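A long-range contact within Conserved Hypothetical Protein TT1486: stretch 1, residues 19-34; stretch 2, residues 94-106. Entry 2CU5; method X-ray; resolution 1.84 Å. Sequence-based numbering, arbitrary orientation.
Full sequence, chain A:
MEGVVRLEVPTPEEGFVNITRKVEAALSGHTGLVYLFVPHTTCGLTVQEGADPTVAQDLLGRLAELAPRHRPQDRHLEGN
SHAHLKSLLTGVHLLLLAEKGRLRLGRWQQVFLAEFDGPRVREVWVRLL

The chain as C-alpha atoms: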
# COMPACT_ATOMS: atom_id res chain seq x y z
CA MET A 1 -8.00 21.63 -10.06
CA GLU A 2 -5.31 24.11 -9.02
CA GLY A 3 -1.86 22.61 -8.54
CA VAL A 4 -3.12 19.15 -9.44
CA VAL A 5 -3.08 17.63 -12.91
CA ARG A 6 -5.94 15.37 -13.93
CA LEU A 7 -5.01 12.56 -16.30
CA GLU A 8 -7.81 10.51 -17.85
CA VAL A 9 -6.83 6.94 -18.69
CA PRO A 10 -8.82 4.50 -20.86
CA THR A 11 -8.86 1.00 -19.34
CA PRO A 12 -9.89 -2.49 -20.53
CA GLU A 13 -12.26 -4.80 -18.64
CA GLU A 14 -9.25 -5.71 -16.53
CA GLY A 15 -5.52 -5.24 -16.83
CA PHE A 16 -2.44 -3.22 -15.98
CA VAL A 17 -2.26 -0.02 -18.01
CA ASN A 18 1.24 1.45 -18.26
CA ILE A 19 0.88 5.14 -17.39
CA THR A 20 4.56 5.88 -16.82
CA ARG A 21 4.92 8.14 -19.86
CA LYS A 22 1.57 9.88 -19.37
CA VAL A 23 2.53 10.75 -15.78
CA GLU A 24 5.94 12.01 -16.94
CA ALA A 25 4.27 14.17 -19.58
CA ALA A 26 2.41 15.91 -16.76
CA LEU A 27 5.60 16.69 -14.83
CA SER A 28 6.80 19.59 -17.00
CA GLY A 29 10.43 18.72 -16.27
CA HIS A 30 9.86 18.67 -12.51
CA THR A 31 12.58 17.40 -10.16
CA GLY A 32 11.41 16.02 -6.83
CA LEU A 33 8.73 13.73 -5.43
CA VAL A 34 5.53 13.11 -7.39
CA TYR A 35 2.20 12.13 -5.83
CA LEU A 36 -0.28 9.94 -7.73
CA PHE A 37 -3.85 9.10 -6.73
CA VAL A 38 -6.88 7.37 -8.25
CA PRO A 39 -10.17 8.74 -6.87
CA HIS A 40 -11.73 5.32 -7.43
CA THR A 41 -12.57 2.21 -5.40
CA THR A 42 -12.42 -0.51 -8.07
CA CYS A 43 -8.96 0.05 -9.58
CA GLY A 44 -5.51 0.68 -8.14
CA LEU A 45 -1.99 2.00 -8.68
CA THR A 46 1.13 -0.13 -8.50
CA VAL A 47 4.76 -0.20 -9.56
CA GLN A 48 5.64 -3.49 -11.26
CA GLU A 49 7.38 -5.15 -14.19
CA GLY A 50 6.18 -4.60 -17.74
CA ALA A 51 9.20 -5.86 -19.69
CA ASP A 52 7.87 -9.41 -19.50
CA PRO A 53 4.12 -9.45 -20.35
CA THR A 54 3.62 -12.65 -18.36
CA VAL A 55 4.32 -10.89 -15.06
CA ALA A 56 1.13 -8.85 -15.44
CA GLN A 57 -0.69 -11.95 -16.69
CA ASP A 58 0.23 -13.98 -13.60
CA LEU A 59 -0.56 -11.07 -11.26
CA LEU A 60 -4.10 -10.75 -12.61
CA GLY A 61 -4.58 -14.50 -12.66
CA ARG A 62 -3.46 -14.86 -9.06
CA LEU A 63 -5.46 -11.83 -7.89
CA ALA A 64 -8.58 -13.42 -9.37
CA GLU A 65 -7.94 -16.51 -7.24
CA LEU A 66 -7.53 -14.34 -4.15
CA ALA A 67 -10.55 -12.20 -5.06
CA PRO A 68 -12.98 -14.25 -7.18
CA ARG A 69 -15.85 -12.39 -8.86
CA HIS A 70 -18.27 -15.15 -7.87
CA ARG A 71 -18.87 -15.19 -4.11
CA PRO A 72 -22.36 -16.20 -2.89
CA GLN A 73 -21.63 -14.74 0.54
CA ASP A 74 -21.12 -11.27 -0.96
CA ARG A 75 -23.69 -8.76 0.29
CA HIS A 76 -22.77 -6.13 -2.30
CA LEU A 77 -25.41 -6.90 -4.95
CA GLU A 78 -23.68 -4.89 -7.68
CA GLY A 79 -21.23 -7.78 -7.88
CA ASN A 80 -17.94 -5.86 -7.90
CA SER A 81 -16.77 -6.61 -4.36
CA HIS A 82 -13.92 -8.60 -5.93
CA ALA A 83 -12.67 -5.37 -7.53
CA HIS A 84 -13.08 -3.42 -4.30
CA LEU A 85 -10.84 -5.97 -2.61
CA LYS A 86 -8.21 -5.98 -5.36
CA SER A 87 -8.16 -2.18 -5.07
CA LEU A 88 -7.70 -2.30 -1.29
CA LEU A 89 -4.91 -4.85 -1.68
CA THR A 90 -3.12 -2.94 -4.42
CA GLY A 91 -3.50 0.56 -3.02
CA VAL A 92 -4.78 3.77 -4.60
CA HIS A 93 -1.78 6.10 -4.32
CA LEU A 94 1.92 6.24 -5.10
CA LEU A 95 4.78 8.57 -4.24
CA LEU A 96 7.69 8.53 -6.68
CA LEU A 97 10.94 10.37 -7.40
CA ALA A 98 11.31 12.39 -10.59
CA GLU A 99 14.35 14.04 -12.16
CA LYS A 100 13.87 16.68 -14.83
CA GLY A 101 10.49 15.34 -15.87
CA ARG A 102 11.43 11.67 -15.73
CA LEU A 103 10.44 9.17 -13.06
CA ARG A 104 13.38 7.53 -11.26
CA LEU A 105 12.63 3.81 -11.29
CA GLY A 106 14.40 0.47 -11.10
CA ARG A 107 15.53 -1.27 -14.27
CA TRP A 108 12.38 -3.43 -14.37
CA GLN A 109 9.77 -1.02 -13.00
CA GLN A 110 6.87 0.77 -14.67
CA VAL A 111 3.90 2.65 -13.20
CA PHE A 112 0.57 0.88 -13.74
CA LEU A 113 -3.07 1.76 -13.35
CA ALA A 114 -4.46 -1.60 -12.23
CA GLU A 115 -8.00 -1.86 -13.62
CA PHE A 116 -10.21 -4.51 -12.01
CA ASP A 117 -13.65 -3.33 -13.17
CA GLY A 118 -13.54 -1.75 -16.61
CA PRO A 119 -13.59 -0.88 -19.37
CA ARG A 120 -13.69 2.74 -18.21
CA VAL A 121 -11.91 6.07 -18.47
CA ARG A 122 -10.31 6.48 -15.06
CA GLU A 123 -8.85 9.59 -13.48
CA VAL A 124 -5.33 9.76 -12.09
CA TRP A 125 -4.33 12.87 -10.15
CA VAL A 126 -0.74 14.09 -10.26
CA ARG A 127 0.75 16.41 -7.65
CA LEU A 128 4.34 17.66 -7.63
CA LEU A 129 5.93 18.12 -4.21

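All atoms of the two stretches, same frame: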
# COMPACT_ATOMS: atom_id res chain seq x y z
N ILE A 19 1.09 3.70 -17.34
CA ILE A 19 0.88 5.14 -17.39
C ILE A 19 2.14 5.93 -17.07
O ILE A 19 2.09 7.13 -16.80
CB ILE A 19 -0.21 5.57 -16.39
CG1 ILE A 19 0.25 5.21 -14.97
CG2 ILE A 19 -1.54 4.88 -16.74
CD1 ILE A 19 -0.65 5.72 -13.87
N THR A 20 3.28 5.26 -17.12
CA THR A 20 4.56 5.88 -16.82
C THR A 20 4.79 7.15 -17.65
O THR A 20 5.05 8.22 -17.10
CB THR A 20 5.73 4.91 -17.07
OG1 THR A 20 5.46 3.65 -16.43
CG2 THR A 20 7.03 5.47 -16.51
N ARG A 21 4.69 7.01 -18.96
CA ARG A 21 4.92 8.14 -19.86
C ARG A 21 3.88 9.24 -19.72
O ARG A 21 4.22 10.43 -19.79
CB ARG A 21 5.00 7.66 -21.31
CG ARG A 21 5.26 8.77 -22.32
CD ARG A 21 6.41 9.67 -21.89
NE ARG A 21 7.63 8.93 -21.60
CZ ARG A 21 8.33 8.26 -22.51
NH1 ARG A 21 7.94 8.23 -23.77
NH2 ARG A 21 9.44 7.61 -22.15
N LYS A 22 2.62 8.87 -19.53
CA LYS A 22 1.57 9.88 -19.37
C LYS A 22 1.76 10.69 -18.08
O LYS A 22 1.45 11.89 -18.04
CB LYS A 22 0.18 9.24 -19.42
CG LYS A 22 -0.22 8.83 -20.84
CD LYS A 22 -1.64 8.31 -20.96
CE LYS A 22 -1.96 7.96 -22.41
NZ LYS A 22 -3.35 7.46 -22.59
N VAL A 23 2.27 10.04 -17.04
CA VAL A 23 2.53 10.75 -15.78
C VAL A 23 3.71 11.70 -16.02
O VAL A 23 3.66 12.85 -15.63
CB VAL A 23 2.93 9.78 -14.64
CG1 VAL A 23 3.51 10.58 -13.47
CG2 VAL A 23 1.71 8.99 -14.17
N GLU A 24 4.75 11.19 -16.67
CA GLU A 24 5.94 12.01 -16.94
C GLU A 24 5.60 13.23 -17.79
O GLU A 24 6.17 14.31 -17.59
CB GLU A 24 7.01 11.17 -17.64
CG GLU A 24 7.55 10.03 -16.79
CD GLU A 24 8.60 9.18 -17.49
OE1 GLU A 24 8.43 8.88 -18.69
OE2 GLU A 24 9.59 8.79 -16.83
N ALA A 25 4.67 13.06 -18.72
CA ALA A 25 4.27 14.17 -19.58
C ALA A 25 3.59 15.27 -18.78
O ALA A 25 3.54 16.42 -19.21
CB ALA A 25 3.34 13.67 -20.69
N ALA A 26 3.08 14.92 -17.60
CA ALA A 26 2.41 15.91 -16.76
C ALA A 26 3.36 16.59 -15.79
O ALA A 26 2.97 17.54 -15.10
CB ALA A 26 1.27 15.24 -15.99
N LEU A 27 4.61 16.13 -15.75
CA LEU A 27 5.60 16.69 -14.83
C LEU A 27 6.26 18.00 -15.23
O LEU A 27 6.83 18.68 -14.39
CB LEU A 27 6.69 15.65 -14.57
CG LEU A 27 6.19 14.31 -14.03
CD1 LEU A 27 7.37 13.39 -13.78
CD2 LEU A 27 5.41 14.55 -12.74
N SER A 28 6.19 18.35 -16.51
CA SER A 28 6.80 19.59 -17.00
C SER A 28 8.25 19.73 -16.52
O SER A 28 8.64 20.78 -16.00
CB SER A 28 5.99 20.80 -16.53
OG SER A 28 4.69 20.79 -17.10
N GLY A 29 9.04 18.68 -16.68
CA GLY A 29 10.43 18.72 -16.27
C GLY A 29 10.71 18.85 -14.78
O GLY A 29 11.82 19.18 -14.38
N HIS A 30 9.70 18.58 -13.96
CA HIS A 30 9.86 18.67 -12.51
C HIS A 30 10.93 17.74 -11.94
O HIS A 30 11.18 16.66 -12.46
CB HIS A 30 8.53 18.35 -11.82
CG HIS A 30 8.61 18.26 -10.32
ND1 HIS A 30 8.80 19.36 -9.52
CD2 HIS A 30 8.53 17.20 -9.49
CE1 HIS A 30 8.83 18.99 -8.25
NE2 HIS A 30 8.66 17.68 -8.21
N THR A 31 11.58 18.20 -10.87
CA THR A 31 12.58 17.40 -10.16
C THR A 31 12.13 17.37 -8.71
O THR A 31 12.02 18.40 -8.06
CB THR A 31 13.99 18.02 -10.23
OG1 THR A 31 14.51 17.89 -11.56
CG2 THR A 31 14.93 17.30 -9.26
N GLY A 32 11.86 16.17 -8.21
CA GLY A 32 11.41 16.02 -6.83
C GLY A 32 10.37 14.92 -6.75
O GLY A 32 10.15 14.21 -7.73
N LEU A 33 9.74 14.77 -5.60
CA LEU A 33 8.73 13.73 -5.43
C LEU A 33 7.47 14.05 -6.21
O LEU A 33 7.14 15.21 -6.45
CB LEU A 33 8.41 13.53 -3.95
CG LEU A 33 9.54 12.85 -3.16
CD1 LEU A 33 9.31 12.95 -1.67
CD2 LEU A 33 9.62 11.40 -3.61
N VAL A 34 6.77 13.00 -6.63
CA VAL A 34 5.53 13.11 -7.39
C VAL A 34 4.47 12.25 -6.71
O VAL A 34 4.70 11.08 -6.42
CB VAL A 34 5.72 12.60 -8.84
CG1 VAL A 34 4.40 12.64 -9.58
CG2 VAL A 34 6.77 13.45 -9.57
N LEU A 94 0.50 6.51 -4.96
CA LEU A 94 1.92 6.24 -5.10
C LEU A 94 2.66 7.54 -4.85
O LEU A 94 2.09 8.61 -4.99
CB LEU A 94 2.25 5.76 -6.51
CG LEU A 94 1.76 4.37 -6.94
CD1 LEU A 94 2.08 4.14 -8.40
CD2 LEU A 94 2.42 3.32 -6.05
N LEU A 95 3.93 7.42 -4.48
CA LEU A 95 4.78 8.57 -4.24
C LEU A 95 6.09 8.15 -4.90
O LEU A 95 6.70 7.17 -4.48
CB LEU A 95 4.96 8.81 -2.75
CG LEU A 95 5.75 10.08 -2.39
CD1 LEU A 95 5.05 11.30 -2.97
CD2 LEU A 95 5.87 10.18 -0.87
N LEU A 96 6.49 8.88 -5.93
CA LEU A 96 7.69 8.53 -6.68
C LEU A 96 8.63 9.71 -6.91
O LEU A 96 8.22 10.86 -6.89
CB LEU A 96 7.28 7.95 -8.03
CG LEU A 96 6.33 6.75 -7.99
CD1 LEU A 96 5.59 6.62 -9.31
CD2 LEU A 96 7.12 5.48 -7.67
N LEU A 97 9.90 9.38 -7.14
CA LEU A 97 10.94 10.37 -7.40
C LEU A 97 10.99 10.69 -8.89
O LEU A 97 10.84 9.80 -9.73
CB LEU A 97 12.31 9.82 -6.99
CG LEU A 97 12.55 9.50 -5.52
CD1 LEU A 97 13.81 8.65 -5.38
CD2 LEU A 97 12.67 10.79 -4.75
N ALA A 98 11.21 11.96 -9.21
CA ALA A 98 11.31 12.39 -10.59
C ALA A 98 12.54 13.28 -10.74
O ALA A 98 12.90 14.01 -9.81
CB ALA A 98 10.06 13.15 -11.01
N GLU A 99 13.18 13.21 -11.89
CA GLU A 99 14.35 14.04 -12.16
C GLU A 99 14.19 14.64 -13.54
O GLU A 99 14.18 13.93 -14.54
CB GLU A 99 15.63 13.21 -12.09
CG GLU A 99 16.89 14.01 -12.39
CD GLU A 99 18.15 13.18 -12.23
OE1 GLU A 99 18.45 12.79 -11.09
OE2 GLU A 99 18.83 12.92 -13.25
N LYS A 100 14.04 15.96 -13.58
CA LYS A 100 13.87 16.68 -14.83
C LYS A 100 12.78 16.10 -15.72
O LYS A 100 12.97 15.88 -16.92
CB LYS A 100 15.22 16.72 -15.57
CG LYS A 100 16.30 17.42 -14.75
CD LYS A 100 17.68 17.34 -15.37
CE LYS A 100 18.71 18.02 -14.47
NZ LYS A 100 20.10 17.90 -15.00
N GLY A 101 11.62 15.86 -15.12
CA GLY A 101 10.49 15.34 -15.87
C GLY A 101 10.43 13.84 -16.08
O GLY A 101 9.51 13.35 -16.72
N ARG A 102 11.42 13.11 -15.57
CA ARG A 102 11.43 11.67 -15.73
C ARG A 102 11.43 10.94 -14.40
O ARG A 102 12.19 11.27 -13.49
CB ARG A 102 12.65 11.24 -16.57
CG ARG A 102 12.56 11.71 -18.02
CD ARG A 102 13.73 11.21 -18.85
NE ARG A 102 13.62 11.64 -20.24
CZ ARG A 102 13.66 12.91 -20.65
NH1 ARG A 102 13.79 13.89 -19.77
NH2 ARG A 102 13.56 13.19 -21.94
N LEU A 103 10.56 9.95 -14.28
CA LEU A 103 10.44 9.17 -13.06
C LEU A 103 11.69 8.32 -12.84
O LEU A 103 12.19 7.70 -13.78
CB LEU A 103 9.21 8.28 -13.13
CG LEU A 103 7.87 9.03 -13.14
CD1 LEU A 103 6.73 8.08 -13.52
CD2 LEU A 103 7.63 9.65 -11.78
N ARG A 104 12.20 8.32 -11.61
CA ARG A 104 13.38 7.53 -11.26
C ARG A 104 12.89 6.17 -10.78
O ARG A 104 12.33 6.05 -9.69
CB ARG A 104 14.17 8.21 -10.14
CG ARG A 104 14.63 9.62 -10.46
CD ARG A 104 15.54 9.68 -11.69
NE ARG A 104 16.86 9.08 -11.47
CZ ARG A 104 17.14 7.79 -11.62
NH1 ARG A 104 16.20 6.93 -11.99
NH2 ARG A 104 18.38 7.36 -11.41
N LEU A 105 13.10 5.15 -11.60
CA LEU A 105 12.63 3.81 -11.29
C LEU A 105 13.71 2.76 -11.48
O LEU A 105 14.74 3.02 -12.11
CB LEU A 105 11.45 3.48 -12.20
CG LEU A 105 10.31 4.49 -12.19
CD1 LEU A 105 9.33 4.20 -13.32
CD2 LEU A 105 9.62 4.43 -10.84
N GLY A 106 13.46 1.57 -10.95
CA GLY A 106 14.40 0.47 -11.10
C GLY A 106 14.41 0.03 -12.55
O GLY A 106 13.54 0.41 -13.33

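A pairing of strands distant in sequence can be secured at its end by a turn and a helix, and TT1486 offers a compact example. Strand 32-34 lies antiparallel to strand 94-99, with the bridges Gly32–Ala98, Leu33–Leu97 and Val34–Leu96. Two reciprocal pairs of hydrogen bonds set the register: Gly32 N to Ala98 O and Ala98 N to Gly32 O, both 2.9 Å, then Val34 N to Leu96 O at 2.6 Å and Leu96 N to Val34 O at 2.9 Å. Beyond the strand, bonding continues into the type I' turn from Glu99 to Arg102, where Gly101 N reaches His30 O (2.8 Å) and Lys100 N reaches the side-chain Thr31 OG1 (2.8 Å), the hydroxyl of an exposed residue.

Here the two stretches run so close that Gly101 has no room for a side chain: the CA atoms of Gly29 and Gly101 are 3.4 Å apart, and a CB on Gly101 would lie 2.9 Å from Gly29 CA. At Gly29 it is the positive phi (66°) that favours glycine. Gly32 answers to its own stretch: at phi 143° a CB would be jammed against the preceding carbonyl O and would clash with His30 NE2, which makes a weak hydrogen bond to Leu33 O (3.4 Å).

Side chains alternate across the sheet. On the face carrying Leu33 and Leu97, Leu33 CD2 meets Leu97 CD2 at 3.3 Å. On the face carrying Val34 and Ala98, Val34 CG2 packs 3.6 Å from Ala98 CB, and the small alanine also receives Leu27 CD1 at 3.9 Å. Leu103 extends this apolar cluster, its CD2 4.2 Å from Leu27 CD1 and its CD1 4.1 Å from Val23 CG1, so that the helix is joined to the strands. All these residues are buried, as suits their apolar side chains. Glu24 adds a polar tie: OE2 accepts a hydrogen bond from Leu103 N (3.0 Å), while OE1 forms a salt bridge with Arg21 NE (3.0 Å). Between them the stretches bury 814 Å², both sides summed.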